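Local coordinates for protein AmbC (Sorangium cellulosum, PDB 5O15) that probably catalyses both dehydration and heterocycle-forming cyclisation of a polyketide intermediate in ambruticin biosynthesis, at residues 76-81 / 137-142; 96-101 / 119-124; 52-57 / 234-239. One frame throughout, in Å; residues are numbered along the deposited sequence.

Contact 1 of 3, residues 76-81 / 137-142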
loop_
_atom_site.group_PDB
_atom_site.type_symbol
_atom_site.label_atom_id
_atom_site.label_comp_id
_atom_site.label_asym_id
_atom_site.label_seq_id
_atom_site.Cartn_x
_atom_site.Cartn_y
_atom_site.Cartn_z
ATOM N N GLY A 76 2.031 20.089 -2.121
ATOM C CA GLY A 76 0.776 20.727 -2.452
ATOM C C GLY A 76 0.051 20.121 -3.624
ATOM O O GLY A 76 -0.661 20.848 -4.331
ATOM N N LEU A 77 0.224 18.819 -3.872
ATOM C CA LEU A 77 -0.558 18.165 -4.892
ATOM C C LEU A 77 -1.465 17.119 -4.250
ATOM O O LEU A 77 -1.071 16.495 -3.266
ATOM C CB LEU A 77 0.343 17.477 -5.922
ATOM C CG LEU A 77 1.104 18.429 -6.846
ATOM C CD1 LEU A 77 2.143 17.676 -7.703
ATOM C CD2 LEU A 77 0.112 19.191 -7.724
ATOM N N PRO A 78 -2.654 16.890 -4.813
ATOM C CA PRO A 78 -3.643 16.065 -4.110
ATOM C C PRO A 78 -3.539 14.574 -4.338
ATOM O O PRO A 78 -4.232 13.827 -3.622
ATOM C CB PRO A 78 -4.977 16.615 -4.637
ATOM C CG PRO A 78 -4.664 17.103 -6.002
ATOM C CD PRO A 78 -3.262 17.690 -5.910
ATOM N N SER A 79 -2.770 14.101 -5.304
ATOM C CA SER A 79 -2.858 12.702 -5.685
ATOM C C SER A 79 -1.523 12.164 -6.183
ATOM O O SER A 79 -0.669 12.912 -6.725
ATOM C CB SER A 79 -3.898 12.580 -6.787
ATOM O OG SER A 79 -4.147 11.239 -7.099
ATOM N N VAL A 80 -1.352 10.853 -6.003
ATOM C CA VAL A 80 -0.344 10.064 -6.678
ATOM C C VAL A 80 -0.974 9.574 -7.968
ATOM O O VAL A 80 -1.802 8.659 -7.974
ATOM C CB VAL A 80 0.136 8.917 -5.799
ATOM C CG1 VAL A 80 1.184 8.094 -6.513
ATOM C CG2 VAL A 80 0.640 9.464 -4.485
ATOM N N SER A 81 -0.613 10.217 -9.076
ATOM C CA SER A 81 -1.179 9.838 -10.352
ATOM C C SER A 81 -0.688 8.462 -10.798
ATOM O O SER A 81 -1.479 7.651 -11.294
ATOM C CB SER A 81 -0.792 10.903 -11.368
ATOM O OG SER A 81 -1.086 10.488 -12.689
ATOM N N GLY A 137 0.060 14.468 -9.031
ATOM C CA GLY A 137 -0.766 15.295 -9.877
ATOM C C GLY A 137 -2.112 15.598 -9.282
ATOM O O GLY A 137 -2.339 15.451 -8.083
ATOM N N ALA A 138 -3.009 16.032 -10.154
ATOM C CA ALA A 138 -4.375 16.366 -9.772
ATOM C C ALA A 138 -5.165 15.113 -9.401
ATOM O O ALA A 138 -4.876 14.011 -9.863
ATOM C CB ALA A 138 -5.056 17.102 -10.929
ATOM N N ALA A 139 -6.201 15.293 -8.570
ATOM C CA ALA A 139 -6.961 14.153 -8.075
ATOM C C ALA A 139 -8.003 13.724 -9.103
ATOM O O ALA A 139 -8.535 14.550 -9.856
ATOM C CB ALA A 139 -7.654 14.504 -6.767
ATOM N N PRO A 140 -8.305 12.442 -9.158
ATOM C CA PRO A 140 -9.320 11.943 -10.077
ATOM C C PRO A 140 -10.688 12.227 -9.487
ATOM O O PRO A 140 -10.812 12.733 -8.367
ATOM C CB PRO A 140 -9.043 10.445 -10.086
ATOM C CG PRO A 140 -8.582 10.178 -8.709
ATOM C CD PRO A 140 -7.686 11.349 -8.398
ATOM N N ALA A 141 -11.712 11.889 -10.265
ATOM C CA ALA A 141 -13.075 12.151 -9.851
ATOM C C ALA A 141 -13.372 11.473 -8.521
ATOM O O ALA A 141 -12.838 10.406 -8.203
ATOM C CB ALA A 141 -14.060 11.646 -10.905
ATOM N N ALA A 142 -14.185 12.143 -7.722
ATOM C CA ALA A 142 -14.658 11.550 -6.485
ATOM C C ALA A 142 -15.558 10.343 -6.771
ATOM O O ALA A 142 -16.266 10.289 -7.782
ATOM C CB ALA A 142 -15.428 12.594 -5.676
HETATM O O HOH W 1 -4.344 11.109 -9.769
#
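S79 and G137 face each other as an antiparallel hydrogen-bonded pair, and the two bonds between them are unequal. G137 N donates to S79 O over 2.9 Å with a fairly straight N-H...O angle of 164°. The return bond, S79 N to G137 O, is weak: it spans 3.1 Å and is bent to 125°. Past this pair the segment 137-142 leaves the strand as an extended loop.

The serine adds a polar link of its own. With OG anti to the backbone N (chi1 -173°), the hydroxyl reaches a water at 2.7 Å from OG, and that water donates to A138 O at 3.0 Å. The same OG is hydrogen-bonded to V245 O on strand 236-247, which flanks strand 79-85 on its other side. The pairing thus lies near the seam of the double hotdog fold, where strand 79-85 of one hotdog unit borders strand 236-247 of the other. R286 of strand 283-295 extends the link by gripping P140 O and A141 O.

Van der Waals packing gathers round the P78 ring, whose CG and CD lie against the departing backbone. P78 CD sits 3.3 Å from G137 O, and CG comes within 3.5 Å of A139 N, while the apolar pair is P78 CB and the methyl of A139, at 4.0 Å. S79 CB packs 3.5 Å from A138 O, and the P140 ring brings its CD toward the serine hydroxyl. L77 takes a lesser part, touching G137 through CB and CD1 while its side chain also packs on L136.

Contact 2 of 3, residues 96-101 / 119-124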
loop_
_atom_site.group_PDB
_atom_site.type_symbol
_atom_site.label_atom_id
_atom_site.label_comp_id
_atom_site.label_asym_id
_atom_site.label_seq_id
_atom_site.Cartn_x
_atom_site.Cartn_y
_atom_site.Cartn_z
ATOM N N ALA A 96 17.937 -0.057 10.909
ATOM C CA ALA A 96 17.205 1.032 10.275
ATOM C C ALA A 96 17.731 1.271 8.874
ATOM O O ALA A 96 18.873 0.931 8.549
ATOM C CB ALA A 96 17.306 2.312 11.102
ATOM N N VAL A 97 16.863 1.829 8.044
ATOM C CA VAL A 97 17.252 2.312 6.732
ATOM C C VAL A 97 16.968 3.803 6.677
ATOM O O VAL A 97 16.028 4.316 7.291
ATOM C CB VAL A 97 16.560 1.579 5.562
ATOM C CG1 VAL A 97 16.893 0.102 5.572
ATOM C CG2 VAL A 97 15.082 1.785 5.634
ATOM N N THR A 98 17.795 4.497 5.932
ATOM C CA THR A 98 17.557 5.887 5.625
ATOM C C THR A 98 16.711 5.938 4.361
ATOM O O THR A 98 16.899 5.136 3.440
ATOM C CB THR A 98 18.895 6.615 5.403
ATOM O OG1 THR A 98 19.702 6.483 6.572
ATOM C CG2 THR A 98 18.690 8.078 5.196
ATOM N N LEU A 99 15.792 6.889 4.319
ATOM C CA LEU A 99 14.884 7.068 3.201
ATOM C C LEU A 99 15.131 8.407 2.528
ATOM O O LEU A 99 15.537 9.390 3.166
ATOM C CB LEU A 99 13.441 7.087 3.705
ATOM C CG LEU A 99 12.956 5.837 4.435
ATOM C CD1 LEU A 99 11.524 6.044 4.920
ATOM C CD2 LEU A 99 13.016 4.680 3.496
ATOM N N GLN A 100 14.803 8.456 1.236
ATOM C CA GLN A 100 14.799 9.732 0.531
ATOM C C GLN A 100 13.677 9.701 -0.485
ATOM O O GLN A 100 13.537 8.723 -1.224
ATOM C CB GLN A 100 16.128 10.007 -0.161
ATOM C CG GLN A 100 16.249 11.443 -0.630
ATOM C CD GLN A 100 17.601 11.768 -1.188
ATOM O OE1 GLN A 100 17.726 12.155 -2.355
ATOM N NE2 GLN A 100 18.617 11.648 -0.359
ATOM N N VAL A 101 12.885 10.759 -0.528
ATOM C CA VAL A 101 11.913 10.946 -1.586
ATOM C C VAL A 101 12.341 12.173 -2.367
ATOM O O VAL A 101 12.478 13.259 -1.801
ATOM C CB VAL A 101 10.489 11.115 -1.063
ATOM C CG1 VAL A 101 9.562 11.191 -2.223
ATOM C CG2 VAL A 101 10.105 9.919 -0.129
ATOM N N ARG A 119 18.727 3.537 1.761
ATOM C CA ARG A 119 20.067 3.004 1.925
ATOM C C ARG A 119 20.220 2.522 3.358
ATOM O O ARG A 119 19.571 3.064 4.258
ATOM C CB ARG A 119 21.145 4.044 1.580
ATOM C CG ARG A 119 21.281 5.188 2.549
ATOM C CD ARG A 119 22.437 6.148 2.171
ATOM N NE ARG A 119 22.640 7.094 3.263
ATOM C CZ ARG A 119 23.189 8.297 3.153
ATOM N NH1 ARG A 119 23.632 8.757 1.983
ATOM N NH2 ARG A 119 23.299 9.048 4.242
ATOM N N PRO A 120 21.065 1.516 3.608
ATOM C CA PRO A 120 21.252 1.051 4.987
ATOM C C PRO A 120 21.718 2.185 5.890
ATOM O O PRO A 120 22.541 3.016 5.502
ATOM C CB PRO A 120 22.320 -0.044 4.861
ATOM C CG PRO A 120 22.265 -0.491 3.447
ATOM C CD PRO A 120 21.830 0.710 2.640
ATOM N N ASP A 121 21.176 2.213 7.103
ATOM C CA ASP A 121 21.430 3.313 8.021
ATOM C C ASP A 121 22.837 3.185 8.588
ATOM O O ASP A 121 23.259 2.095 8.985
ATOM C CB ASP A 121 20.391 3.274 9.142
ATOM C CG ASP A 121 20.541 4.406 10.132
ATOM O OD1 ASP A 121 20.414 5.581 9.729
ATOM O OD2 ASP A 121 20.758 4.109 11.325
ATOM N N GLY A 122 23.569 4.297 8.603
ATOM C CA GLY A 122 24.926 4.310 9.114
ATOM C C GLY A 122 25.971 4.404 8.019
ATOM O O GLY A 122 26.968 5.117 8.168
ATOM N N ALA A 123 25.756 3.690 6.913
ATOM C CA ALA A 123 26.692 3.696 5.787
ATOM C C ALA A 123 26.400 4.922 4.930
ATOM O O ALA A 123 25.584 4.889 4.006
ATOM C CB ALA A 123 26.568 2.405 4.989
ATOM N N HIS A 124 27.093 6.020 5.229
ATOM C CA HIS A 124 26.760 7.319 4.654
ATOM C C HIS A 124 27.319 7.535 3.253
ATOM O O HIS A 124 27.114 8.615 2.686
ATOM C CB HIS A 124 27.211 8.444 5.591
ATOM C CG HIS A 124 26.282 8.676 6.740
ATOM N ND1 HIS A 124 25.110 9.390 6.616
ATOM C CD2 HIS A 124 26.346 8.280 8.033
ATOM C CE1 HIS A 124 24.494 9.428 7.784
ATOM N NE2 HIS A 124 25.223 8.762 8.661
#
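T98 and R119 pair across an antiparallel hairpin, joined by two backbone hydrogen bonds: T98 N to R119 O at 2.8 Å and R119 N to T98 O at 3.0 Å. Their side chains share one face of the sheet. The arginine has CG between its backbone N and carbonyl carbon (chi1 70°), and in this position CG lies 4.0 Å from T98 CB. From CG to NE the chain then runs extended, carrying the guanidinium past the threonine, whose CB meets it obliquely.

D121, just beyond the end of the strand, also approaches T98. Its CG is anti to the backbone N (chi1 -178°), and the D121 and T98 side chains cross at about a right angle, with D121 OD1 3.4 Å from T98 OG1. D121 OD2 is 3.9 Å from the methyl carbon of A96, and it also forms a long, weak ion pair with R39. V97 meets the partner strand mainly through CA and CB, V97 CB lying 3.6 Å from R119 O.

Along its other edge, strand 96-103 bonds to strand 34-41, with V97 paired to L40. W128 touches T98, Q100 and R119 on their face, while L99 and V101 point the other way and pack on L67 and A71 of helix 61-75, the helix this hotdog sheet wraps.

Contact 3 of 3, residues 52-57 / 234-239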
loop_
_atom_site.group_PDB
_atom_site.type_symbol
_atom_site.label_atom_id
_atom_site.label_comp_id
_atom_site.label_asym_id
_atom_site.label_seq_id
_atom_site.Cartn_x
_atom_site.Cartn_y
_atom_site.Cartn_z
ATOM N N VAL A 52 6.110 -10.702 5.875
ATOM C CA VAL A 52 6.920 -11.784 5.340
ATOM C C VAL A 52 6.254 -12.281 4.071
ATOM O O VAL A 52 5.112 -12.768 4.121
ATOM C CB VAL A 52 7.100 -12.915 6.362
ATOM C CG1 VAL A 52 8.009 -13.992 5.790
ATOM C CG2 VAL A 52 7.639 -12.363 7.688
ATOM N N VAL A 53 6.961 -12.154 2.934
ATOM C CA VAL A 53 6.418 -12.493 1.630
ATOM C C VAL A 53 7.109 -13.767 1.160
ATOM O O VAL A 53 8.275 -13.757 0.751
ATOM C CB VAL A 53 6.623 -11.359 0.631
ATOM C CG1 VAL A 53 6.055 -11.762 -0.680
ATOM C CG2 VAL A 53 5.966 -10.084 1.150
ATOM N N LEU A 54 6.405 -14.899 1.304
ATOM C CA LEU A 54 6.925 -16.195 0.858
ATOM C C LEU A 54 8.303 -16.477 1.453
ATOM O O LEU A 54 9.183 -17.039 0.801
ATOM C CB LEU A 54 6.941 -16.323 -0.671
ATOM C CG LEU A 54 5.630 -16.078 -1.419
ATOM C CD1 LEU A 54 5.825 -16.148 -2.925
ATOM C CD2 LEU A 54 4.523 -17.059 -0.937
ATOM N N GLY A 55 8.503 -16.059 2.697
ATOM C CA GLY A 55 9.739 -16.275 3.416
ATOM C C GLY A 55 10.695 -15.088 3.433
ATOM O O GLY A 55 11.672 -15.123 4.191
ATOM N N THR A 56 10.454 -14.041 2.638
ATOM C CA THR A 56 11.363 -12.906 2.534
ATOM C C THR A 56 10.745 -11.688 3.194
ATOM O O THR A 56 9.623 -11.296 2.870
ATOM C CB THR A 56 11.666 -12.639 1.063
ATOM O OG1 THR A 56 12.377 -13.771 0.535
ATOM C CG2 THR A 56 12.532 -11.369 0.875
ATOM N N VAL A 57 11.511 -11.040 4.065
ATOM C CA VAL A 57 10.975 -9.943 4.864
ATOM C C VAL A 57 11.233 -8.645 4.105
ATOM O O VAL A 57 12.384 -8.212 3.973
ATOM C CB VAL A 57 11.616 -9.909 6.254
ATOM C CG1 VAL A 57 10.915 -8.875 7.092
ATOM C CG2 VAL A 57 11.590 -11.300 6.915
ATOM N N GLU A 234 1.228 -21.428 -7.778
ATOM C CA GLU A 234 2.464 -21.202 -7.036
ATOM C C GLU A 234 2.641 -19.716 -6.738
ATOM O O GLU A 234 2.435 -18.873 -7.605
ATOM C CB GLU A 234 3.662 -21.678 -7.872
ATOM C CG GLU A 234 5.003 -21.524 -7.166
ATOM C CD GLU A 234 6.187 -21.949 -8.008
ATOM O OE1 GLU A 234 6.008 -22.279 -9.200
ATOM O OE2 GLU A 234 7.304 -21.958 -7.464
ATOM N N GLY A 235 3.044 -19.403 -5.506
ATOM C CA GLY A 235 3.473 -18.070 -5.148
ATOM C C GLY A 235 2.375 -17.127 -4.736
ATOM O O GLY A 235 1.386 -17.531 -4.130
ATOM N N ILE A 236 2.540 -15.842 -5.052
ATOM C CA ILE A 236 1.584 -14.839 -4.587
ATOM C C ILE A 236 1.555 -13.676 -5.576
ATOM O O ILE A 236 2.613 -13.315 -6.128
ATOM C CB ILE A 236 1.956 -14.340 -3.177
ATOM C CG1 ILE A 236 0.768 -13.624 -2.533
ATOM C CG2 ILE A 236 3.240 -13.466 -3.207
ATOM C CD1 ILE A 236 0.977 -13.250 -1.062
ATOM N N PRO A 237 0.411 -13.040 -5.833
ATOM C CA PRO A 237 0.449 -11.767 -6.595
ATOM C C PRO A 237 1.120 -10.688 -5.773
ATOM O O PRO A 237 0.745 -10.433 -4.630
ATOM C CB PRO A 237 -1.027 -11.441 -6.828
ATOM C CG PRO A 237 -1.757 -12.756 -6.629
ATOM C CD PRO A 237 -0.973 -13.494 -5.583
ATOM N N MET A 238 2.048 -9.965 -6.418
ATOM C CA MET A 238 2.838 -8.905 -5.818
ATOM C C MET A 238 2.495 -7.592 -6.524
ATOM O O MET A 238 2.588 -7.508 -7.760
ATOM C CB MET A 238 4.330 -9.166 -6.090
ATOM C CG MET A 238 4.934 -10.407 -5.556
ATOM S SD MET A 238 5.608 -10.088 -3.954
ATOM C CE MET A 238 6.777 -8.739 -4.076
ATOM N N PRO A 239 2.118 -6.553 -5.791
ATOM C CA PRO A 239 1.823 -5.260 -6.432
ATOM C C PRO A 239 3.035 -4.721 -7.168
ATOM O O PRO A 239 4.147 -4.732 -6.640
ATOM C CB PRO A 239 1.518 -4.350 -5.247
ATOM C CG PRO A 239 1.135 -5.298 -4.125
ATOM C CD PRO A 239 1.971 -6.499 -4.326
#
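V53 and L54 reach segment 234-239, where strand 236-247 begins, from a tight two-residue hairpin, a type I' turn running from V53 to T56. L54 and G55 both take positive phi at its corner, and the turn is closed by V53 N to T56 O at 2.8 Å and T56 N to V53 O at 2.9 Å. Across from it, G235 also has positive phi (86°) as the chain turns into its strand. The backbones stay well apart, the nearest CA atoms being those of L54 and G235 at 7.2 Å, so the junction is made by side chains, one of them resting on the G235 backbone.

The hairpin belongs to the HxxxGxxxxP sequence motif of polyketide synthase dehydratases: G55 is its glycine, and the motif's histidine, catalytic in related dehydratases and probably so here, directly precedes V52. The contact sets a turn of the first hotdog unit against the opening of strand 236-247 in the second.

I236 offers its CG2 branch and M238 its sulphur to the hairpin. L54 CD1 lies 3.7 Å from I236 CG2. L54 CD1 also rests 3.8 Å from G235 CA. That isoleucine branch lies between its backbone N and carbonyl carbon, while CG1 is anti to N (chi1 -163°); V53 CG1 touches I236 CG2 at 4.1 Å, the two side chains crossing at about a right angle. V53 CG1 also meets M238 SD at 3.7 Å, because chi2 of -91° bends the methionine and swings its sulphur toward the valine. A168 packs on both L54 and I236, and V300 of helix 297-305 on M238.

Overall arrangement
None of the three contacts is deep core: contacts 1 and 3 are partly buried, and contact 2 lies at the surface. Contact 2 is hairpin pairing within the first hotdog unit, flanked by charged and polar side chains. Contact 1 also pairs backbones, but at a strand end, where a water and proline packing take over. Contact 3 is apolar, side chains packing on each other and on a glycine backbone. Contact 1 lies beside the junction of strands 79-85 and 236-247, while contact 3 joins the two units directly, at the start of the latter strand; their centres are 30 Å apart, on opposite sides of the chain's centre. Along the chain, contact 2 nests within contact 1, and contact 1 within contact 3.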